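Local coordinates for protein glycosyl transferase (Staphylococcus aureus, PDB 5TZJ) that belongs to the family 2 glycosyl transferases and binds uridine-diphosphate-N-acetylglucosamine in a nucleotide-sugar pocket of its amino-terminal domain, at residues A[16-21]-A[49-53]; A[120-126]-A[201-205]; A[259-264]-A[312-317]. All coordinates share one frame; numbering follows the deposited sequence.

Contact 1 (A[16-21]-A[49-53])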
loop_
_atom_site.group_PDB
_atom_site.type_symbol
_atom_site.label_atom_id
_atom_site.label_comp_id
_atom_site.label_asym_id
_atom_site.label_seq_id
_atom_site.Cartn_x
_atom_site.Cartn_y
_atom_site.Cartn_z
ATOM N N ILE A 16 -7.991 -4.909 20.822
ATOM C CA ILE A 16 -9.158 -4.605 19.998
ATOM C C ILE A 16 -10.092 -3.619 20.685
ATOM O O ILE A 16 -10.826 -2.890 20.007
ATOM C CB ILE A 16 -9.903 -5.898 19.614
ATOM C CG1 ILE A 16 -11.023 -5.605 18.616
ATOM C CG2 ILE A 16 -10.408 -6.583 20.830
ATOM C CD1 ILE A 16 -10.506 -5.188 17.234
ATOM N N THR A 17 -10.042 -3.546 22.019
ATOM C CA THR A 17 -10.889 -2.608 22.750
ATOM C C THR A 17 -10.597 -1.156 22.369
ATOM O O THR A 17 -11.525 -0.342 22.259
ATOM C CB THR A 17 -10.716 -2.820 24.256
ATOM O OG1 THR A 17 -11.119 -4.155 24.591
ATOM C CG2 THR A 17 -11.565 -1.863 25.027
ATOM N N GLU A 18 -9.324 -0.793 22.189
ATOM C CA GLU A 18 -9.043 0.604 21.851
ATOM C C GLU A 18 -9.754 1.004 20.557
ATOM O O GLU A 18 -10.407 2.055 20.501
ATOM C CB GLU A 18 -7.535 0.864 21.755
ATOM C CG GLU A 18 -6.682 0.013 22.698
ATOM C CD GLU A 18 -6.760 0.413 24.174
ATOM O OE1 GLU A 18 -5.943 -0.129 24.942
ATOM O OE2 GLU A 18 -7.612 1.246 24.585
ATOM N N LEU A 19 -9.719 0.140 19.541
ATOM C CA LEU A 19 -10.440 0.432 18.299
ATOM C C LEU A 19 -11.940 0.576 18.537
ATOM O O LEU A 19 -12.559 1.563 18.113
ATOM C CB LEU A 19 -10.188 -0.667 17.273
ATOM C CG LEU A 19 -11.086 -0.597 16.030
ATOM C CD1 LEU A 19 -11.028 0.767 15.313
ATOM C CD2 LEU A 19 -10.664 -1.718 15.080
ATOM N N LEU A 20 -12.554 -0.426 19.179
ATOM C CA LEU A 20 -14.002 -0.406 19.353
ATOM C C LEU A 20 -14.455 0.788 20.192
ATOM O O LEU A 20 -15.524 1.341 19.929
ATOM C CB LEU A 20 -14.478 -1.722 19.968
ATOM C CG LEU A 20 -14.147 -2.974 19.140
ATOM C CD1 LEU A 20 -14.241 -4.253 19.989
ATOM C CD2 LEU A 20 -15.033 -3.074 17.918
ATOM N N ASN A 21 -13.651 1.212 21.178
ATOM C CA ASN A 21 -13.991 2.418 21.941
ATOM C C ASN A 21 -13.975 3.644 21.037
ATOM O O ASN A 21 -14.829 4.531 21.166
ATOM C CB ASN A 21 -13.021 2.643 23.106
ATOM C CG ASN A 21 -13.221 1.680 24.252
ATOM O OD1 ASN A 21 -14.270 1.038 24.380
ATOM N ND2 ASN A 21 -12.207 1.584 25.111
ATOM N N ILE A 49 -14.750 -10.165 23.314
ATOM C CA ILE A 49 -14.616 -8.717 23.514
ATOM C C ILE A 49 -15.433 -7.951 22.477
ATOM O O ILE A 49 -16.152 -7.003 22.816
ATOM C CB ILE A 49 -13.140 -8.290 23.508
ATOM C CG1 ILE A 49 -12.422 -8.945 24.695
ATOM C CG2 ILE A 49 -13.034 -6.793 23.647
ATOM C CD1 ILE A 49 -10.912 -8.907 24.602
ATOM N N VAL A 50 -15.387 -8.377 21.215
ATOM C CA VAL A 50 -16.185 -7.713 20.187
ATOM C C VAL A 50 -17.675 -7.737 20.542
ATOM O O VAL A 50 -18.388 -6.747 20.341
ATOM C CB VAL A 50 -15.910 -8.330 18.800
ATOM C CG1 VAL A 50 -16.938 -7.839 17.793
ATOM C CG2 VAL A 50 -14.465 -7.973 18.295
ATOM N N GLU A 51 -18.170 -8.849 21.102
ATOM C CA GLU A 51 -19.604 -8.951 21.365
ATOM C C GLU A 51 -20.086 -8.036 22.485
ATOM O O GLU A 51 -21.297 -7.793 22.591
ATOM C CB GLU A 51 -19.988 -10.407 21.675
ATOM C CG GLU A 51 -20.133 -11.178 20.386
ATOM C CD GLU A 51 -21.402 -10.773 19.665
ATOM O OE1 GLU A 51 -21.356 -10.740 18.403
ATOM O OE2 GLU A 51 -22.436 -10.514 20.366
ATOM N N LYS A 52 -19.185 -7.519 23.324
ATOM C CA LYS A 52 -19.626 -6.541 24.310
ATOM C C LYS A 52 -20.094 -5.226 23.675
ATOM O O LYS A 52 -20.711 -4.420 24.375
ATOM C CB LYS A 52 -18.506 -6.271 25.325
ATOM C CG LYS A 52 -17.889 -7.528 25.970
ATOM C CD LYS A 52 -16.795 -7.139 26.975
ATOM C CE LYS A 52 -15.818 -8.277 27.257
ATOM N NZ LYS A 52 -16.172 -9.072 28.482
ATOM N N TYR A 53 -19.836 -4.999 22.377
ATOM C CA TYR A 53 -20.236 -3.772 21.685
ATOM C C TYR A 53 -21.475 -3.942 20.803
ATOM O O TYR A 53 -21.864 -2.980 20.124
ATOM C CB TYR A 53 -19.061 -3.250 20.839
ATOM C CG TYR A 53 -17.912 -2.768 21.703
ATOM C CD1 TYR A 53 -16.997 -3.675 22.225
ATOM C CD2 TYR A 53 -17.766 -1.396 22.033
ATOM C CE1 TYR A 53 -15.964 -3.264 23.029
ATOM C CE2 TYR A 53 -16.718 -0.963 22.841
ATOM C CZ TYR A 53 -15.817 -1.913 23.338
ATOM O OH TYR A 53 -14.766 -1.546 24.149
#
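Ile16 meets the helix 46-51 through two of its branches, a worked example of how neighbouring helices on one face of a nucleotide-binding alpha/beta sheet divide apolar and polar tasks. Its CG2 lies against CG2 of Ile49 at 3.9 Å, the two side chains running antiparallel, flank to flank, while its CG1 leans more loosely on CG2 of Val50. The branched residue thus spans two successive positions of the partner helix. Thr17 comes next and lies athwart Ile49, setting its OG1 3.4 Å from Ile49 CG2. A chi1 of -61° puts OG1 beside the backbone N and turns the methyl CG2 anti to it, towards Tyr53, where it ends 3.3 Å from the phenolic OH.

One turn on, Leu20 covers the ring of Tyr53. The CB sits over the middle of one face, 3.5 Å from the ring centroid and only 8° off the normal, a CH-pi contact of nearly ideal placement; CD1 extends to the CD1-CE1 side of the same ring, 3.6 Å from Tyr53 CD1, and also packs on Val50. Asn21 closes the series at the edge of the ring. Its OD1 accepts a hydrogen bond of 2.6 Å from Tyr53 OH, which approaches from above the amide plane, 44° out of it, and not along a lone pair.

Behind these residues, Val50 and Tyr53 rest on Leu59 of strand 59-63, and Ile16 on Thr9 of strand 3-9, so both segments pack on the parallel strands of the mixed sheet. The chemistry implies apolar packing of Ile16, Ile49, Val50 and Leu20, followed by a single polar tie, Tyr53 OH to Asn21 OD1, at the far end of the segment; covered by Leu20 and held by its hydroxyl, the tyrosine has both its tilt and its reach defined.

Contact 2 (A[120-126]-A[201-205]). With UD1 (uridine-diphosphate-N-acetylglucosamine), chain C.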
loop_
_atom_site.group_PDB
_atom_site.type_symbol
_atom_site.label_atom_id
_atom_site.label_comp_id
_atom_site.label_asym_id
_atom_site.label_seq_id
_atom_site.Cartn_x
_atom_site.Cartn_y
_atom_site.Cartn_z
ATOM N N MET A 120 -2.781 10.389 8.735
ATOM C CA MET A 120 -2.446 9.402 9.746
ATOM C C MET A 120 -1.444 9.962 10.752
ATOM O O MET A 120 -0.732 10.935 10.489
ATOM C CB MET A 120 -1.895 8.131 9.097
ATOM C CG MET A 120 -2.588 7.719 7.805
ATOM S SD MET A 120 -1.622 6.458 6.926
ATOM C CE MET A 120 -1.566 5.216 8.226
ATOM N N LYS A 121 -1.420 9.346 11.933
ATOM C CA LYS A 121 -0.456 9.673 12.971
ATOM C C LYS A 121 0.150 8.389 13.513
ATOM O O LYS A 121 -0.583 7.435 13.816
ATOM C CB LYS A 121 -1.114 10.462 14.098
ATOM C CG LYS A 121 -0.285 10.536 15.374
ATOM C CD LYS A 121 1.047 11.228 15.138
ATOM C CE LYS A 121 1.771 11.455 16.458
ATOM N NZ LYS A 121 0.857 12.075 17.433
ATOM N N GLY A 122 1.482 8.359 13.616
ATOM C CA GLY A 122 2.146 7.239 14.267
ATOM C C GLY A 122 1.977 7.298 15.778
ATOM O O GLY A 122 1.948 8.373 16.384
ATOM N N VAL A 123 1.847 6.126 16.395
ATOM C CA VAL A 123 1.756 6.024 17.851
ATOM C C VAL A 123 2.848 5.082 18.334
ATOM O O VAL A 123 3.136 4.070 17.683
ATOM C CB VAL A 123 0.370 5.546 18.328
ATOM C CG1 VAL A 123 0.315 5.547 19.842
ATOM C CG2 VAL A 123 -0.716 6.436 17.771
ATOM N N ASN A 124 3.418 5.412 19.500
ATOM C CA ASN A 124 4.666 4.887 20.056
ATOM C C ASN A 124 5.613 4.285 19.011
ATOM O O ASN A 124 5.859 3.075 18.989
ATOM C CB ASN A 124 4.363 3.892 21.193
ATOM C CG ASN A 124 3.686 2.617 20.716
ATOM O OD1 ASN A 124 2.576 2.649 20.185
ATOM N ND2 ASN A 124 4.343 1.480 20.939
ATOM N N GLY A 125 6.178 5.134 18.159
ATOM C CA GLY A 125 7.286 4.760 17.313
ATOM C C GLY A 125 6.917 4.370 15.897
ATOM O O GLY A 125 7.784 4.417 15.018
ATOM N N ARG A 126 5.668 3.979 15.653
ATOM C CA ARG A 126 5.264 3.580 14.312
ATOM C C ARG A 126 5.510 4.705 13.308
ATOM O O ARG A 126 5.155 5.864 13.546
ATOM C CB ARG A 126 3.794 3.183 14.304
ATOM C CG ARG A 126 3.256 2.931 12.919
ATOM C CD ARG A 126 3.237 1.456 12.620
ATOM N NE ARG A 126 2.703 1.166 11.295
ATOM C CZ ARG A 126 1.975 0.093 11.005
ATOM N NH1 ARG A 126 1.680 -0.794 11.950
ATOM N NH2 ARG A 126 1.536 -0.095 9.767
ATOM N N TYR A 201 -6.316 8.886 11.407
ATOM C CA TYR A 201 -6.001 7.471 11.525
ATOM C C TYR A 201 -4.750 7.310 12.402
ATOM O O TYR A 201 -3.633 7.670 11.995
ATOM C CB TYR A 201 -5.828 6.850 10.131
ATOM C CG TYR A 201 -5.770 5.342 10.200
ATOM C CD1 TYR A 201 -4.601 4.699 10.562
ATOM C CD2 TYR A 201 -6.903 4.559 9.957
ATOM C CE1 TYR A 201 -4.560 3.326 10.701
ATOM C CE2 TYR A 201 -6.852 3.191 10.058
ATOM C CZ TYR A 201 -5.681 2.579 10.439
ATOM O OH TYR A 201 -5.625 1.205 10.565
ATOM N N TYR A 202 -4.924 6.735 13.587
ATOM C CA TYR A 202 -3.798 6.432 14.469
ATOM C C TYR A 202 -3.310 5.005 14.245
ATOM O O TYR A 202 -4.052 4.030 14.464
ATOM C CB TYR A 202 -4.184 6.641 15.936
ATOM C CG TYR A 202 -4.624 8.042 16.216
ATOM C CD1 TYR A 202 -5.961 8.397 16.112
ATOM C CD2 TYR A 202 -3.711 9.015 16.564
ATOM C CE1 TYR A 202 -6.388 9.688 16.368
ATOM C CE2 TYR A 202 -4.126 10.321 16.834
ATOM C CZ TYR A 202 -5.465 10.647 16.723
ATOM O OH TYR A 202 -5.889 11.923 16.976
ATOM N N ALA A 203 -2.057 4.878 13.835
ATOM C CA ALA A 203 -1.437 3.589 13.570
ATOM C C ALA A 203 -0.431 3.307 14.686
ATOM O O ALA A 203 0.481 4.106 14.930
ATOM C CB ALA A 203 -0.786 3.587 12.187
ATOM N N THR A 204 -0.632 2.196 15.392
ATOM C CA THR A 204 0.181 1.826 16.535
ATOM C C THR A 204 1.323 0.894 16.129
ATOM O O THR A 204 1.373 0.368 15.017
ATOM C CB THR A 204 -0.680 1.143 17.594
ATOM O OG1 THR A 204 -1.408 0.059 16.981
ATOM C CG2 THR A 204 -1.651 2.137 18.222
ATOM N N LYS A 205 2.246 0.688 17.067
ATOM C CA LYS A 205 3.195 -0.423 17.002
ATOM C C LYS A 205 3.128 -1.182 18.326
ATOM O O LYS A 205 3.841 -0.859 19.283
ATOM C CB LYS A 205 4.609 0.048 16.695
ATOM C CG LYS A 205 5.288 -0.869 15.680
ATOM C CD LYS A 205 4.334 -1.164 14.487
ATOM C CE LYS A 205 4.901 -2.185 13.509
ATOM N NZ LYS A 205 6.293 -1.867 13.099
HETATM C "C1'" UD1 C . 0.327 -2.895 7.721
HETATM C "C2'" UD1 C . -0.823 -2.165 7.038
HETATM C "C3'" UD1 C . -1.960 -3.129 6.975
HETATM C "C4'" UD1 C . -1.589 -4.151 5.957
HETATM C "C5'" UD1 C . -0.466 -5.004 6.551
HETATM C "C6'" UD1 C . -0.010 -6.040 5.566
HETATM C "C7'" UD1 C . -0.529 0.300 7.410
HETATM C "C8'" UD1 C . 0.516 0.299 6.309
HETATM N "N2'" UD1 C . -1.182 -0.929 7.785
HETATM O "O1'" UD1 C . -0.087 -3.145 9.014
HETATM O "O3'" UD1 C . -3.229 -2.474 6.693
HETATM O "O4'" UD1 C . -2.717 -4.937 5.627
HETATM O "O5'" UD1 C . 0.684 -4.141 6.938
HETATM O "O6'" UD1 C . 0.113 -5.460 4.290
HETATM O "O7'" UD1 C . -0.806 1.289 7.988
HETATM N N1 UD1 C . -4.944 -9.977 10.236
HETATM C C2 UD1 C . -5.921 -10.996 9.758
HETATM N N3 UD1 C . -5.480 -12.399 9.476
HETATM C C4 UD1 C . -4.075 -12.742 9.665
HETATM C C5 UD1 C . -3.091 -11.706 10.120
HETATM C C6 UD1 C . -3.542 -10.322 10.398
HETATM O O2 UD1 C . -7.044 -10.695 9.613
HETATM O O4 UD1 C . -3.724 -13.855 9.443
HETATM C C1B UD1 C . -5.400 -8.626 10.440
HETATM C C2B UD1 C . -4.875 -7.930 11.812
HETATM O "O2'" UD1 C . -5.743 -8.361 12.934
HETATM C C3B UD1 C . -4.909 -6.624 11.548
HETATM C C4B UD1 C . -4.659 -6.492 10.031
HETATM O O4B UD1 C . -4.903 -7.894 9.444
HETATM O O3B UD1 C . -6.282 -6.047 11.780
HETATM C C5B UD1 C . -3.333 -6.108 9.674
HETATM O O5B UD1 C . -2.419 -7.042 10.180
HETATM P PA UD1 C . -1.163 -6.433 11.061
HETATM O O1A UD1 C . -0.449 -7.546 11.783
HETATM O O2A UD1 C . -1.673 -5.375 12.022
HETATM O O3A UD1 C . -0.199 -5.712 9.907
HETATM P PB UD1 C . 0.608 -4.271 10.005
HETATM O O1B UD1 C . 0.648 -3.683 11.398
HETATM O O2B UD1 C . 2.007 -4.713 9.603
#
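Lys121 N donates to Tyr201 O at 2.8 Å in the ladder joining two parallel strands, 115-122 and 201-203, of the mixed sheet in this glycosyl transferase fold. Ala203 N returns a bond to Lys121 O at 3.0 Å, and Val123 N continues the pattern onto Ala203 O just beyond the paired strands. The principle illustrated is that strand pairing can run on into a ligand-binding loop. After Val123 the chain turns back through Asn124 and Gly125; Asn124 ND2 reaches Lys205 O at 2.9 Å, tying this turn to the partner segment.

Arg126 then swings towards the ligand. With CG anti to the backbone N (chi1 172°) and a bend at chi2 (99°), its NH1 comes to O1B of uridine-diphosphate-N-acetylglucosamine and donates to it at 3.1 Å. A longer bond runs to Thr204 O, met almost end-on to the carbonyl. NH1 thus bridges the two acceptors, and the carbonyl probably helps to orient it towards the diphosphate, whose negative charge the arginine probably complements.

Farther out, Lys205 lies athwart the arginine, CD resting on Arg126 CD. Met120 and Tyr201 run alongside each other on the face they share with Ala203, and Tyr201 OH is bonded to Asp94. On the other face, Tyr202 has the aliphatic part of Lys121 beside its ring and meets Tyr95 ring to ring. Val123 CG2 lies near the plane of the Tyr202 ring, at its edge, and 3.9 Å from Tyr202 CB.

Contact 3 (A[259-264]-A[312-317])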
loop_
_atom_site.group_PDB
_atom_site.type_symbol
_atom_site.label_atom_id
_atom_site.label_comp_id
_atom_site.label_asym_id
_atom_site.label_seq_id
_atom_site.Cartn_x
_atom_site.Cartn_y
_atom_site.Cartn_z
ATOM N N THR A 259 12.998 -4.342 -2.243
ATOM C CA THR A 259 13.903 -4.340 -3.390
ATOM C C THR A 259 15.123 -3.461 -3.115
ATOM O O THR A 259 16.267 -3.774 -3.530
ATOM C CB THR A 259 13.145 -3.861 -4.623
ATOM O OG1 THR A 259 12.159 -4.839 -4.943
ATOM C CG2 THR A 259 14.109 -3.713 -5.848
ATOM N N ASN A 260 14.902 -2.344 -2.439
ATOM C CA ASN A 260 16.033 -1.409 -2.214
ATOM C C ASN A 260 17.215 -2.056 -1.482
ATOM O O ASN A 260 17.121 -2.359 -0.297
ATOM C CB ASN A 260 15.610 -0.171 -1.403
ATOM C CG ASN A 260 16.751 0.928 -1.386
ATOM O OD1 ASN A 260 17.669 0.816 -0.630
ATOM N ND2 ASN A 260 16.713 1.873 -2.290
ATOM N N GLY A 261 18.346 -2.258 -2.153
ATOM C CA GLY A 261 19.480 -2.835 -1.458
ATOM C C GLY A 261 19.443 -4.349 -1.278
ATOM O O GLY A 261 20.274 -4.870 -0.547
ATOM N N PHE A 262 18.525 -5.084 -1.923
ATOM C CA PHE A 262 18.396 -6.516 -1.591
ATOM C C PHE A 262 19.687 -7.283 -1.917
ATOM O O PHE A 262 20.036 -8.246 -1.213
ATOM C CB PHE A 262 17.176 -7.155 -2.329
ATOM C CG PHE A 262 17.505 -7.639 -3.717
ATOM C CD1 PHE A 262 18.050 -8.907 -3.924
ATOM C CD2 PHE A 262 17.337 -6.787 -4.825
ATOM C CE1 PHE A 262 18.382 -9.332 -5.201
ATOM C CE2 PHE A 262 17.653 -7.188 -6.089
ATOM C CZ PHE A 262 18.196 -8.473 -6.290
ATOM N N SER A 263 20.433 -6.845 -2.935
ATOM C CA SER A 263 21.689 -7.523 -3.277
ATOM C C SER A 263 22.796 -7.256 -2.270
ATOM O O SER A 263 23.788 -8.014 -2.238
ATOM C CB SER A 263 22.101 -7.161 -4.724
ATOM O OG SER A 263 22.618 -5.835 -4.931
ATOM N N LEU A 264 22.632 -6.264 -1.394
ATOM C CA LEU A 264 23.585 -6.058 -0.303
ATOM C C LEU A 264 23.185 -6.848 0.951
ATOM O O LEU A 264 24.060 -7.191 1.762
ATOM C CB LEU A 264 23.667 -4.582 0.097
ATOM C CG LEU A 264 23.902 -3.701 -1.158
ATOM C CD1 LEU A 264 23.879 -2.219 -0.852
ATOM C CD2 LEU A 264 25.248 -4.098 -1.657
ATOM N N TYR A 312 23.622 -6.576 -11.426
ATOM C CA TYR A 312 22.739 -5.855 -10.502
ATOM C C TYR A 312 23.468 -5.560 -9.197
ATOM O O TYR A 312 23.433 -4.435 -8.672
ATOM C CB TYR A 312 21.456 -6.682 -10.246
ATOM C CG TYR A 312 20.368 -5.896 -9.576
ATOM C CD1 TYR A 312 20.431 -5.575 -8.223
ATOM C CD2 TYR A 312 19.271 -5.475 -10.325
ATOM C CE1 TYR A 312 19.353 -4.771 -7.604
ATOM C CE2 TYR A 312 18.202 -4.732 -9.730
ATOM C CZ TYR A 312 18.250 -4.405 -8.394
ATOM O OH TYR A 312 17.169 -3.631 -7.912
ATOM N N ARG A 313 24.149 -6.573 -8.656
ATOM C CA ARG A 313 24.852 -6.425 -7.376
ATOM C C ARG A 313 26.019 -5.461 -7.474
ATOM O O ARG A 313 26.277 -4.700 -6.535
ATOM C CB ARG A 313 25.339 -7.789 -6.887
ATOM C CG ARG A 313 26.008 -7.761 -5.516
ATOM C CD ARG A 313 26.662 -9.099 -5.202
ATOM N NE ARG A 313 25.740 -10.186 -5.293
ATOM C CZ ARG A 313 25.835 -11.213 -6.142
ATOM N NH1 ARG A 313 26.860 -11.315 -6.984
ATOM N NH2 ARG A 313 24.910 -12.170 -6.110
ATOM N N THR A 314 26.789 -5.522 -8.575
ATOM C CA THR A 314 27.830 -4.522 -8.796
ATOM C C THR A 314 27.257 -3.103 -8.761
ATOM O O THR A 314 27.840 -2.201 -8.147
ATOM C CB THR A 314 28.560 -4.813 -10.125
ATOM O OG1 THR A 314 29.334 -6.019 -9.992
ATOM C CG2 THR A 314 29.536 -3.633 -10.532
ATOM N N VAL A 315 26.121 -2.879 -9.393
ATOM C CA VAL A 315 25.515 -1.544 -9.326
ATOM C C VAL A 315 25.248 -1.138 -7.871
ATOM O O VAL A 315 25.641 -0.048 -7.430
ATOM C CB VAL A 315 24.233 -1.493 -10.168
ATOM C CG1 VAL A 315 23.431 -0.233 -9.858
ATOM C CG2 VAL A 315 24.564 -1.591 -11.691
ATOM N N GLU A 316 24.582 -2.012 -7.098
ATOM C CA GLU A 316 24.207 -1.651 -5.736
ATOM C C GLU A 316 25.436 -1.430 -4.863
ATOM O O GLU A 316 25.436 -0.525 -4.019
ATOM C CB GLU A 316 23.303 -2.726 -5.103
ATOM C CG GLU A 316 21.903 -2.841 -5.814
ATOM C CD GLU A 316 20.759 -3.153 -4.868
ATOM O OE1 GLU A 316 20.680 -4.316 -4.385
ATOM O OE2 GLU A 316 19.948 -2.220 -4.579
ATOM N N GLU A 317 26.482 -2.279 -5.021
ATOM C CA GLU A 317 27.666 -2.111 -4.215
ATOM C C GLU A 317 28.407 -0.845 -4.638
ATOM O O GLU A 317 28.971 -0.151 -3.798
ATOM C CB GLU A 317 28.578 -3.332 -4.336
ATOM C CG GLU A 317 27.914 -4.619 -3.716
ATOM C CD GLU A 317 28.738 -5.871 -3.874
ATOM O OE1 GLU A 317 29.684 -5.862 -4.690
ATOM O OE2 GLU A 317 28.418 -6.874 -3.200
HETATM O O HOH W 1 17.464 -2.488 -5.709
#
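Tyr312 overlaps Phe262, whose CE2 comes 3.3 Å from Tyr312 CE1; the ring planes are 44° apart. This buried contact joins the start of helix 262-265 to helix 309-321 in the helical TarS linker domain, and illustrates how one carboxylate can hold a helix beginning. A type II turn from Thr259 to Phe262 leads in, with Gly261 at the N-cap.

Glu316, bent at chi2 (-144°), points its carboxylate at this turn and divides its oxygens. OE2 takes Gly261 N at 2.9 Å on its syn side. OE1 accepts twice from Ser263, from N at 2.9 Å and from OG at 2.5 Å, the hydroxyl donating to the anti lone pair of OE1. Three protein donors and a water therefore satisfy a buried acid, and the backbone N-H groups at the helix start would probably favour its ionised form.

Ser263 OG also lies near the edge of the Tyr312 ring. Outside the polar centre, Leu264 CD2 runs along Glu317 to within 3.4 Å of its CG, and Arg313 extends past Ser263 to Gln271 and Asp310. Phe262 also meets Trp274, ring to ring, placing the pair against helix 271-282. The water completes the network: it donates to Thr259 O and to Glu316 OE2, and accepts from Tyr312 OH at 2.5 Å.

How the contacts relate
The three contacts follow one another along the chain without interleaving, and none touches another. Contacts 1 and 2 lie on the same side of the chain's centre, about 19 Å apart between centres and about 7 Å at their nearest atoms. Contact 2 supplies Arg126 to the pocket of uridine-diphosphate-N-acetylglucosamine; contact 1 only comes near, the side chain of Ile16 lying about 7 Å from the ligand. Contact 3 belongs to the linker domain, with its centre about 31 Å from that of contact 2 and about 45 Å from that of contact 1. Together they contrast helix pairing, strand pairing that delivers a ligand residue, and a carboxylate bound by the start of a helix.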